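Long-range contact in putative vitamin-B12 independent methionine synthase family protein (Listeria monocytogenes, PDB 1YPX), which probably binds zinc and transfers a methyl group from a methylated folate to homocysteine, as cobalamin-independent methionine synthases do: residues I109-I121 with A168-C181. Sequence-based numbering, arbitrary orientation.
Sequences IDFTTHPFIEDFI and AYQKAIQAFYDAGC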
loop_
_atom_site.group_PDB
_atom_site.type_symbol
_atom_site.label_atom_id
_atom_site.label_comp_id
_atom_site.label_asym_id
_atom_site.label_seq_id
_atom_site.Cartn_x
_atom_site.Cartn_y
_atom_site.Cartn_z
ATOM N N ILE A 109 -5.411 -15.852 15.782
ATOM C CA ILE A 109 -5.637 -14.845 14.738
ATOM C C ILE A 109 -6.924 -15.096 13.950
ATOM O O ILE A 109 -7.176 -16.214 13.497
ATOM C CB ILE A 109 -4.470 -14.818 13.694
ATOM C CG1 ILE A 109 -3.101 -14.728 14.392
ATOM C CG2 ILE A 109 -4.656 -13.646 12.748
ATOM C CD1 ILE A 109 -2.837 -13.411 15.118
ATOM N N ASP A 110 -7.732 -14.055 13.764
ATOM C CA ASP A 110 -8.957 -14.221 13.007
ATOM C C ASP A 110 -9.564 -12.899 12.569
ATOM O O ASP A 110 -9.184 -11.833 13.049
ATOM C CB ASP A 110 -9.965 -15.034 13.821
ATOM C CG ASP A 110 -11.134 -15.525 12.980
ATOM O OD1 ASP A 110 -10.966 -15.719 11.757
ATOM O OD2 ASP A 110 -12.221 -15.740 13.546
ATOM N N PHE A 111 -10.506 -12.979 11.638
ATOM C CA PHE A 111 -11.167 -11.798 11.122
ATOM C C PHE A 111 -12.671 -12.040 11.167
ATOM O O PHE A 111 -13.146 -13.108 10.785
ATOM C CB PHE A 111 -10.700 -11.537 9.685
ATOM C CG PHE A 111 -11.300 -10.312 9.057
ATOM C CD1 PHE A 111 -12.673 -10.238 8.804
ATOM C CD2 PHE A 111 -10.499 -9.234 8.712
ATOM C CE1 PHE A 111 -13.240 -9.112 8.222
ATOM C CE2 PHE A 111 -11.052 -8.106 8.129
ATOM C CZ PHE A 111 -12.434 -8.043 7.883
ATOM N N THR A 112 -13.416 -11.047 11.634
ATOM C CA THR A 112 -14.863 -11.171 11.720
ATOM C C THR A 112 -15.532 -9.879 11.310
ATOM O O THR A 112 -16.243 -9.813 10.307
ATOM C CB THR A 112 -15.304 -11.493 13.148
ATOM O OG1 THR A 112 -14.842 -12.799 13.502
ATOM C CG2 THR A 112 -16.816 -11.434 13.260
ATOM N N THR A 113 -15.311 -8.851 12.111
ATOM C CA THR A 113 -15.884 -7.551 11.839
ATOM C C THR A 113 -14.806 -6.510 12.061
ATOM O O THR A 113 -14.437 -6.220 13.200
ATOM C CB THR A 113 -17.052 -7.270 12.777
ATOM O OG1 THR A 113 -16.643 -7.528 14.129
ATOM C CG2 THR A 113 -18.238 -8.152 12.419
ATOM N N HIS A 114 -14.294 -5.957 10.970
ATOM C CA HIS A 114 -13.252 -4.942 11.045
ATOM C C HIS A 114 -13.853 -3.576 10.706
ATOM O O HIS A 114 -14.789 -3.483 9.916
ATOM C CB HIS A 114 -12.120 -5.295 10.070
ATOM C CG HIS A 114 -10.794 -4.702 10.437
ATOM N ND1 HIS A 114 -10.484 -3.375 10.227
ATOM C CD2 HIS A 114 -9.692 -5.262 10.989
ATOM C CE1 HIS A 114 -9.247 -3.146 10.632
ATOM N NE2 HIS A 114 -8.746 -4.272 11.098
ATOM N N PRO A 115 -13.345 -2.502 11.333
ATOM C CA PRO A 115 -13.825 -1.133 11.096
ATOM C C PRO A 115 -13.462 -0.617 9.701
ATOM O O PRO A 115 -14.091 0.314 9.190
ATOM C CB PRO A 115 -13.129 -0.327 12.186
ATOM C CG PRO A 115 -12.922 -1.321 13.254
ATOM C CD PRO A 115 -12.473 -2.535 12.515
ATOM N N PHE A 116 -12.442 -1.216 9.095
ATOM C CA PHE A 116 -11.999 -0.817 7.769
ATOM C C PHE A 116 -13.031 -1.096 6.690
ATOM O O PHE A 116 -12.946 -0.540 5.605
ATOM C CB PHE A 116 -10.680 -1.521 7.424
ATOM C CG PHE A 116 -9.465 -0.855 8.002
ATOM C CD1 PHE A 116 -9.522 -0.237 9.245
ATOM C CD2 PHE A 116 -8.252 -0.877 7.311
ATOM C CE1 PHE A 116 -8.389 0.357 9.805
ATOM C CE2 PHE A 116 -7.101 -0.289 7.852
ATOM C CZ PHE A 116 -7.171 0.328 9.099
ATOM N N ILE A 117 -14.012 -1.940 6.989
ATOM C CA ILE A 117 -15.055 -2.276 6.013
ATOM C C ILE A 117 -16.002 -1.115 5.715
ATOM O O ILE A 117 -16.339 -0.869 4.551
ATOM C CB ILE A 117 -15.885 -3.471 6.477
ATOM C CG1 ILE A 117 -14.954 -4.651 6.784
ATOM C CG2 ILE A 117 -16.861 -3.877 5.383
ATOM C CD1 ILE A 117 -14.228 -5.182 5.559
ATOM N N GLU A 118 -16.421 -0.401 6.766
ATOM C CA GLU A 118 -17.319 0.752 6.617
ATOM C C GLU A 118 -16.495 1.922 6.095
ATOM O O GLU A 118 -17.011 2.764 5.357
ATOM C CB GLU A 118 -17.937 1.175 7.964
ATOM C CG GLU A 118 -19.481 1.326 8.053
ATOM C CD GLU A 118 -20.165 2.060 6.876
ATOM O OE1 GLU A 118 -19.999 3.288 6.705
ATOM O OE2 GLU A 118 -20.897 1.378 6.130
ATOM N N ASP A 119 -15.224 2.002 6.500
ATOM C CA ASP A 119 -14.384 3.113 6.027
ATOM C C ASP A 119 -14.228 2.984 4.509
ATOM O O ASP A 119 -14.079 3.985 3.815
ATOM C CB ASP A 119 -12.982 3.125 6.682
ATOM C CG ASP A 119 -13.027 3.186 8.209
ATOM O OD1 ASP A 119 -14.050 3.617 8.790
ATOM O OD2 ASP A 119 -12.008 2.811 8.836
ATOM N N PHE A 120 -14.266 1.756 3.993
ATOM C CA PHE A 120 -14.144 1.584 2.551
ATOM C C PHE A 120 -15.458 1.994 1.884
ATOM O O PHE A 120 -15.471 2.814 0.959
ATOM C CB PHE A 120 -13.816 0.149 2.176
ATOM C CG PHE A 120 -13.726 -0.054 0.702
ATOM C CD1 PHE A 120 -12.684 0.525 -0.022
ATOM C CD2 PHE A 120 -14.732 -0.735 0.017
ATOM C CE1 PHE A 120 -12.646 0.439 -1.405
ATOM C CE2 PHE A 120 -14.708 -0.828 -1.367
ATOM C CZ PHE A 120 -13.662 -0.238 -2.087
ATOM N N ILE A 121 -16.556 1.415 2.365
ATOM C CA ILE A 121 -17.886 1.725 1.871
ATOM C C ILE A 121 -18.018 3.255 1.797
ATOM O O ILE A 121 -18.548 3.801 0.829
ATOM C CB ILE A 121 -18.970 1.154 2.830
ATOM C CG1 ILE A 121 -18.895 -0.364 2.866
ATOM C CG2 ILE A 121 -20.354 1.565 2.389
ATOM C CD1 ILE A 121 -19.740 -0.977 3.967
ATOM N N ALA A 168 -6.918 -15.318 8.030
ATOM C CA ALA A 168 -7.437 -14.052 8.537
ATOM C C ALA A 168 -7.409 -13.065 7.370
ATOM O O ALA A 168 -8.311 -12.233 7.232
ATOM C CB ALA A 168 -6.581 -13.533 9.688
ATOM N N TYR A 169 -6.378 -13.171 6.530
ATOM C CA TYR A 169 -6.269 -12.291 5.377
ATOM C C TYR A 169 -7.175 -12.706 4.214
ATOM O O TYR A 169 -7.729 -11.842 3.529
ATOM C CB TYR A 169 -4.804 -12.160 4.918
ATOM C CG TYR A 169 -4.103 -10.928 5.475
ATOM C CD1 TYR A 169 -3.980 -9.764 4.713
ATOM C CD2 TYR A 169 -3.591 -10.915 6.778
ATOM C CE1 TYR A 169 -3.365 -8.618 5.227
ATOM C CE2 TYR A 169 -2.972 -9.765 7.311
ATOM C CZ TYR A 169 -2.865 -8.625 6.524
ATOM O OH TYR A 169 -2.264 -7.494 7.031
ATOM N N GLN A 170 -7.338 -14.005 3.975
ATOM C CA GLN A 170 -8.224 -14.432 2.891
ATOM C C GLN A 170 -9.594 -13.861 3.224
ATOM O O GLN A 170 -10.238 -13.218 2.387
ATOM C CB GLN A 170 -8.288 -15.959 2.792
ATOM C CG GLN A 170 -7.008 -16.604 2.271
ATOM C CD GLN A 170 -6.883 -18.067 2.692
ATOM O OE1 GLN A 170 -5.904 -18.752 2.362
ATOM N NE2 GLN A 170 -7.876 -18.549 3.436
ATOM N N LYS A 171 -10.020 -14.053 4.470
ATOM C CA LYS A 171 -11.309 -13.533 4.903
ATOM C C LYS A 171 -11.337 -12.005 4.845
ATOM O O LYS A 171 -12.362 -11.419 4.497
ATOM C CB LYS A 171 -11.638 -14.028 6.325
ATOM C CG LYS A 171 -11.611 -15.566 6.482
ATOM C CD LYS A 171 -12.522 -16.071 7.612
ATOM C CE LYS A 171 -11.834 -16.134 8.986
ATOM N NZ LYS A 171 -11.180 -17.477 9.299
ATOM N N ALA A 172 -10.220 -11.355 5.176
ATOM C CA ALA A 172 -10.146 -9.890 5.148
ATOM C C ALA A 172 -10.379 -9.374 3.734
ATOM O O ALA A 172 -11.221 -8.507 3.496
ATOM C CB ALA A 172 -8.781 -9.417 5.643
ATOM N N ILE A 173 -9.620 -9.922 2.796
ATOM C CA ILE A 173 -9.730 -9.527 1.409
ATOM C C ILE A 173 -11.147 -9.740 0.890
ATOM O O ILE A 173 -11.711 -8.880 0.218
ATOM C CB ILE A 173 -8.747 -10.327 0.547
ATOM C CG1 ILE A 173 -7.319 -9.975 0.937
ATOM C CG2 ILE A 173 -8.990 -10.041 -0.898
ATOM C CD1 ILE A 173 -6.279 -10.772 0.218
ATOM N N GLN A 174 -11.714 -10.896 1.208
ATOM C CA GLN A 174 -13.054 -11.216 0.769
ATOM C C GLN A 174 -14.025 -10.159 1.300
ATOM O O GLN A 174 -14.897 -9.668 0.566
ATOM C CB GLN A 174 -13.445 -12.613 1.268
ATOM C CG GLN A 174 -14.603 -13.253 0.517
ATOM C CD GLN A 174 -14.348 -13.356 -0.978
ATOM O OE1 GLN A 174 -13.337 -13.922 -1.414
ATOM N NE2 GLN A 174 -15.263 -12.807 -1.775
ATOM N N ALA A 175 -13.870 -9.784 2.565
ATOM C CA ALA A 175 -14.759 -8.780 3.143
ATOM C C ALA A 175 -14.642 -7.452 2.404
ATOM O O ALA A 175 -15.643 -6.756 2.241
ATOM C CB ALA A 175 -14.454 -8.590 4.625
ATOM N N PHE A 176 -13.425 -7.103 1.966
ATOM C CA PHE A 176 -13.184 -5.859 1.209
ATOM C C PHE A 176 -13.791 -5.992 -0.178
ATOM O O PHE A 176 -14.432 -5.067 -0.687
ATOM C CB PHE A 176 -11.682 -5.566 1.053
ATOM C CG PHE A 176 -11.111 -4.723 2.155
ATOM C CD1 PHE A 176 -11.504 -3.405 2.322
ATOM C CD2 PHE A 176 -10.193 -5.250 3.043
ATOM C CE1 PHE A 176 -10.983 -2.629 3.355
ATOM C CE2 PHE A 176 -9.674 -4.479 4.075
ATOM C CZ PHE A 176 -10.072 -3.173 4.231
ATOM N N TYR A 177 -13.577 -7.148 -0.796
ATOM C CA TYR A 177 -14.126 -7.370 -2.120
ATOM C C TYR A 177 -15.633 -7.197 -2.046
ATOM O O TYR A 177 -16.203 -6.379 -2.758
ATOM C CB TYR A 177 -13.797 -8.770 -2.621
ATOM C CG TYR A 177 -14.323 -9.016 -4.004
ATOM C CD1 TYR A 177 -13.606 -8.625 -5.128
ATOM C CD2 TYR A 177 -15.558 -9.623 -4.193
ATOM C CE1 TYR A 177 -14.110 -8.838 -6.413
ATOM C CE2 TYR A 177 -16.067 -9.838 -5.465
ATOM C CZ TYR A 177 -15.343 -9.448 -6.569
ATOM O OH TYR A 177 -15.872 -9.676 -7.823
ATOM N N ASP A 178 -16.269 -7.959 -1.162
ATOM C CA ASP A 178 -17.719 -7.895 -0.999
ATOM C C ASP A 178 -18.191 -6.462 -0.814
ATOM O O ASP A 178 -19.260 -6.084 -1.305
ATOM C CB ASP A 178 -18.155 -8.728 0.207
ATOM C CG ASP A 178 -17.655 -10.157 0.145
ATOM O OD1 ASP A 178 -17.794 -10.879 1.156
ATOM O OD2 ASP A 178 -17.124 -10.568 -0.911
ATOM N N ALA A 179 -17.402 -5.669 -0.092
ATOM C CA ALA A 179 -17.736 -4.271 0.165
ATOM C C ALA A 179 -17.633 -3.469 -1.120
ATOM O O ALA A 179 -18.050 -2.307 -1.181
ATOM C CB ALA A 179 -16.804 -3.696 1.219
ATOM N N GLY A 180 -17.068 -4.103 -2.146
ATOM C CA GLY A 180 -16.917 -3.458 -3.439
ATOM C C GLY A 180 -15.518 -2.972 -3.806
ATOM O O GLY A 180 -15.376 -2.133 -4.685
ATOM N N CYS A 181 -14.489 -3.502 -3.155
ATOM C CA CYS A 181 -13.132 -3.083 -3.437
ATOM C C CYS A 181 -12.534 -3.880 -4.587
ATOM O O CYS A 181 -12.557 -5.111 -4.576
ATOM C CB CYS A 181 -12.273 -3.241 -2.184
ATOM S SG CYS A 181 -10.600 -2.538 -2.285
#
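Phe111 lies flat on the alanine-rich side of helix 168-178, a worked example of how small residues let an aromatic ring come down onto a helix. Ala172 CA stands over one face of the Phe111 ring, 3.8 Å from its centroid, in a CH-pi contact set off from the ring centre, and Ala175 CB meets Phe111 CE1 obliquely. Ala175 CB also receives Ile117 CD1 at 3.5 Å. With CG anti to the backbone N (chi1 178°), the Phe120 ring reaches past Ala179 to the Schellman turn at Gly180, whose backbone borders the ring edge; Cys181 CB sits over a face and its SG approaches obliquely, a sulfur-aromatic contact, though carbons are modelled too close here and the exact fit is doubtful. Between these rings, Phe176 CZ touches Phe116 CB, while its ring also packs on Gln135 of strand 132-138.

The solvent side is looser. Exposed Lys171, its chain bent near the end, brings NZ to 3.0 Å from Asp110 OD1 in a salt bridge; separately, Ile121 CG1 only brushes Ala179 CB at 4.3 Å. Helices 116-121 and 168-178 run roughly parallel, 28° apart, an arrangement typical of the outer helix layer of a TIM-barrel-like fold, here before and after strand 132-138 in the chain.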